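Local coordinates for protein MmeI (Methylophilus methylotrophus, PDB 5HR4) that is a Type IIL restriction-modification enzyme that probably methylates adenine at N6 in its DNA target using S-adenosyl-L-methionine, at residues A[323-328]-A[563-568]. Coordinates in Å, arbitrary orientation, origin at the centre of the assembly. Residue numbers count along the deposited sequence, not the author numbering.
Sequences KLIKPL and FAHRTF
A helix packs on the central sheet of the Rossmann-like DNA-methyltransferase fold. Residues 323-328 belong to helix 318-340, and residues 563-568 to strand 560-569. The two segment axes run nearly antiparallel, at 157°, and approach to 9.8 Å. In the CA register Lys-323 faces His-565 (8.3 Å) and Pro-327 faces Phe-563 (7.6 Å). The helix kinks at Pro-327, whose N has no hydrogen to give to the preceding turn.

The apolar part centres on Phe-563 (chi1 p). Pro-327 CB sits over its ring face in a CH-pi contact, 3.8 Å from Phe-563 CZ. Leu-328 CD1 adds a contact of 4.2 Å to Phe-563 CE2. Leu-324 points away from the strand and packs on Ala-534, Val-536 and Leu-479 of the same sheet.

The polar part lies at the start of the helix segment. His-565 (chi1 m) donates a weak hydrogen bond from NE2 to Lys-323 O, at 3.1 Å. Its ND1 is hydrogen-bonded to Tyr-600 OH. Lys-323 NZ is also hydrogen-bonded to Tyr-600 OH, and to Asn-320 OD1. The same ammonium makes a cation-pi contact over the face of Phe-568 (chi1 p), with NZ 3.2 Å from Phe-568 CD2.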
loop_
_atom_site.group_PDB
_atom_site.type_symbol
_atom_site.label_atom_id
_atom_site.label_comp_id
_atom_site.label_asym_id
_atom_site.label_seq_id
_atom_site.Cartn_x
_atom_site.Cartn_y
_atom_site.Cartn_z
ATOM N N LYS A 323 -14.152 5.110 -0.089
ATOM C CA LYS A 323 -14.492 3.683 -0.057
ATOM C C LYS A 323 -14.290 3.092 1.328
ATOM O O LYS A 323 -14.814 2.010 1.618
ATOM C CB LYS A 323 -13.657 2.826 -1.027
ATOM C CG LYS A 323 -13.003 3.514 -2.175
ATOM C CD LYS A 323 -11.793 2.713 -2.611
ATOM C CE LYS A 323 -11.826 2.408 -4.095
ATOM N NZ LYS A 323 -10.595 1.686 -4.496
ATOM N N LEU A 324 -13.502 3.754 2.178
ATOM C CA LEU A 324 -13.252 3.218 3.504
ATOM C C LEU A 324 -14.209 3.787 4.555
ATOM O O LEU A 324 -14.732 3.031 5.387
ATOM C CB LEU A 324 -11.796 3.473 3.885
ATOM C CG LEU A 324 -11.273 2.868 5.182
ATOM C CD1 LEU A 324 -9.803 2.754 5.022
ATOM C CD2 LEU A 324 -11.586 3.735 6.401
ATOM N N ILE A 325 -14.481 5.095 4.533
ATOM C CA ILE A 325 -15.369 5.642 5.558
ATOM C C ILE A 325 -16.856 5.449 5.252
ATOM O O ILE A 325 -17.676 5.539 6.178
ATOM C CB ILE A 325 -15.091 7.136 5.813
ATOM C CG1 ILE A 325 -15.451 7.975 4.584
ATOM C CG2 ILE A 325 -13.623 7.354 6.259
ATOM C CD1 ILE A 325 -15.164 9.459 4.735
ATOM N N LYS A 326 -17.256 5.208 4.001
ATOM C CA LYS A 326 -18.690 5.013 3.760
ATOM C C LYS A 326 -19.202 3.760 4.455
ATOM O O LYS A 326 -20.158 3.867 5.242
ATOM C CB LYS A 326 -19.008 4.983 2.257
ATOM C CG LYS A 326 -18.965 6.341 1.544
ATOM C CD LYS A 326 -18.965 6.152 0.014
ATOM C CE LYS A 326 -20.303 6.535 -0.625
ATOM N NZ LYS A 326 -21.440 5.851 0.052
ATOM N N PRO A 327 -18.610 2.574 4.260
ATOM C CA PRO A 327 -19.033 1.417 5.062
ATOM C C PRO A 327 -18.691 1.542 6.535
ATOM O O PRO A 327 -19.429 1.007 7.365
ATOM C CB PRO A 327 -18.282 0.236 4.424
ATOM C CG PRO A 327 -17.692 0.762 3.163
ATOM C CD PRO A 327 -17.502 2.221 3.353
ATOM N N LEU A 328 -17.598 2.209 6.904
ATOM C CA LEU A 328 -17.215 2.210 8.314
ATOM C C LEU A 328 -18.262 2.915 9.167
ATOM O O LEU A 328 -18.717 2.374 10.184
ATOM C CB LEU A 328 -15.840 2.853 8.512
ATOM C CG LEU A 328 -15.197 2.607 9.894
ATOM C CD1 LEU A 328 -15.134 1.108 10.240
ATOM C CD2 LEU A 328 -13.809 3.255 10.016
ATOM N N PHE A 563 -16.151 -5.938 6.712
ATOM C CA PHE A 563 -16.234 -5.671 5.289
ATOM C C PHE A 563 -14.814 -5.600 4.771
ATOM O O PHE A 563 -13.864 -5.479 5.544
ATOM C CB PHE A 563 -17.012 -4.388 4.988
ATOM C CG PHE A 563 -16.260 -3.124 5.313
ATOM C CD1 PHE A 563 -15.436 -2.520 4.364
ATOM C CD2 PHE A 563 -16.388 -2.530 6.555
ATOM C CE1 PHE A 563 -14.752 -1.352 4.654
ATOM C CE2 PHE A 563 -15.697 -1.360 6.858
ATOM C CZ PHE A 563 -14.880 -0.767 5.911
ATOM N N ALA A 564 -14.676 -5.681 3.455
ATOM C CA ALA A 564 -13.352 -5.717 2.859
ATOM C C ALA A 564 -13.460 -5.363 1.391
ATOM O O ALA A 564 -14.396 -5.800 0.718
ATOM C CB ALA A 564 -12.704 -7.099 3.016
ATOM N N HIS A 565 -12.492 -4.584 0.907
ATOM C CA HIS A 565 -12.269 -4.349 -0.516
ATOM C C HIS A 565 -11.157 -5.272 -0.991
ATOM O O HIS A 565 -10.025 -5.187 -0.503
ATOM C CB HIS A 565 -11.867 -2.898 -0.790
ATOM C CG HIS A 565 -12.992 -1.918 -0.711
ATOM N ND1 HIS A 565 -13.477 -1.257 -1.820
ATOM C CD2 HIS A 565 -13.714 -1.466 0.344
ATOM C CE1 HIS A 565 -14.462 -0.456 -1.455
ATOM N NE2 HIS A 565 -14.623 -0.560 -0.146
ATOM N N ARG A 566 -11.455 -6.117 -1.972
ATOM C CA ARG A 566 -10.416 -6.934 -2.572
ATOM C C ARG A 566 -9.469 -6.067 -3.403
ATOM O O ARG A 566 -9.643 -4.849 -3.532
ATOM C CB ARG A 566 -11.034 -8.027 -3.426
ATOM C CG ARG A 566 -11.750 -9.071 -2.647
ATOM C CD ARG A 566 -12.282 -10.090 -3.607
ATOM N NE ARG A 566 -11.210 -10.965 -4.053
ATOM C CZ ARG A 566 -10.507 -11.731 -3.224
ATOM N NH1 ARG A 566 -10.764 -11.706 -1.926
ATOM N NH2 ARG A 566 -9.545 -12.514 -3.682
ATOM N N THR A 567 -8.460 -6.722 -3.985
ATOM C CA THR A 567 -7.329 -6.047 -4.622
ATOM C C THR A 567 -7.762 -4.954 -5.601
ATOM O O THR A 567 -8.620 -5.180 -6.459
ATOM C CB THR A 567 -6.495 -7.091 -5.359
ATOM O OG1 THR A 567 -5.940 -8.013 -4.416
ATOM C CG2 THR A 567 -5.406 -6.443 -6.151
ATOM N N PHE A 568 -7.157 -3.766 -5.474
ATOM C CA PHE A 568 -7.272 -2.726 -6.497
ATOM C C PHE A 568 -5.927 -2.033 -6.683
ATOM O O PHE A 568 -5.040 -2.136 -5.833
ATOM C CB PHE A 568 -8.368 -1.691 -6.172
ATOM C CG PHE A 568 -8.234 -1.024 -4.830
ATOM C CD1 PHE A 568 -8.625 -1.670 -3.673
ATOM C CD2 PHE A 568 -7.777 0.274 -4.736
ATOM C CE1 PHE A 568 -8.516 -1.040 -2.424
ATOM C CE2 PHE A 568 -7.666 0.906 -3.501
ATOM C CZ PHE A 568 -8.047 0.246 -2.346
#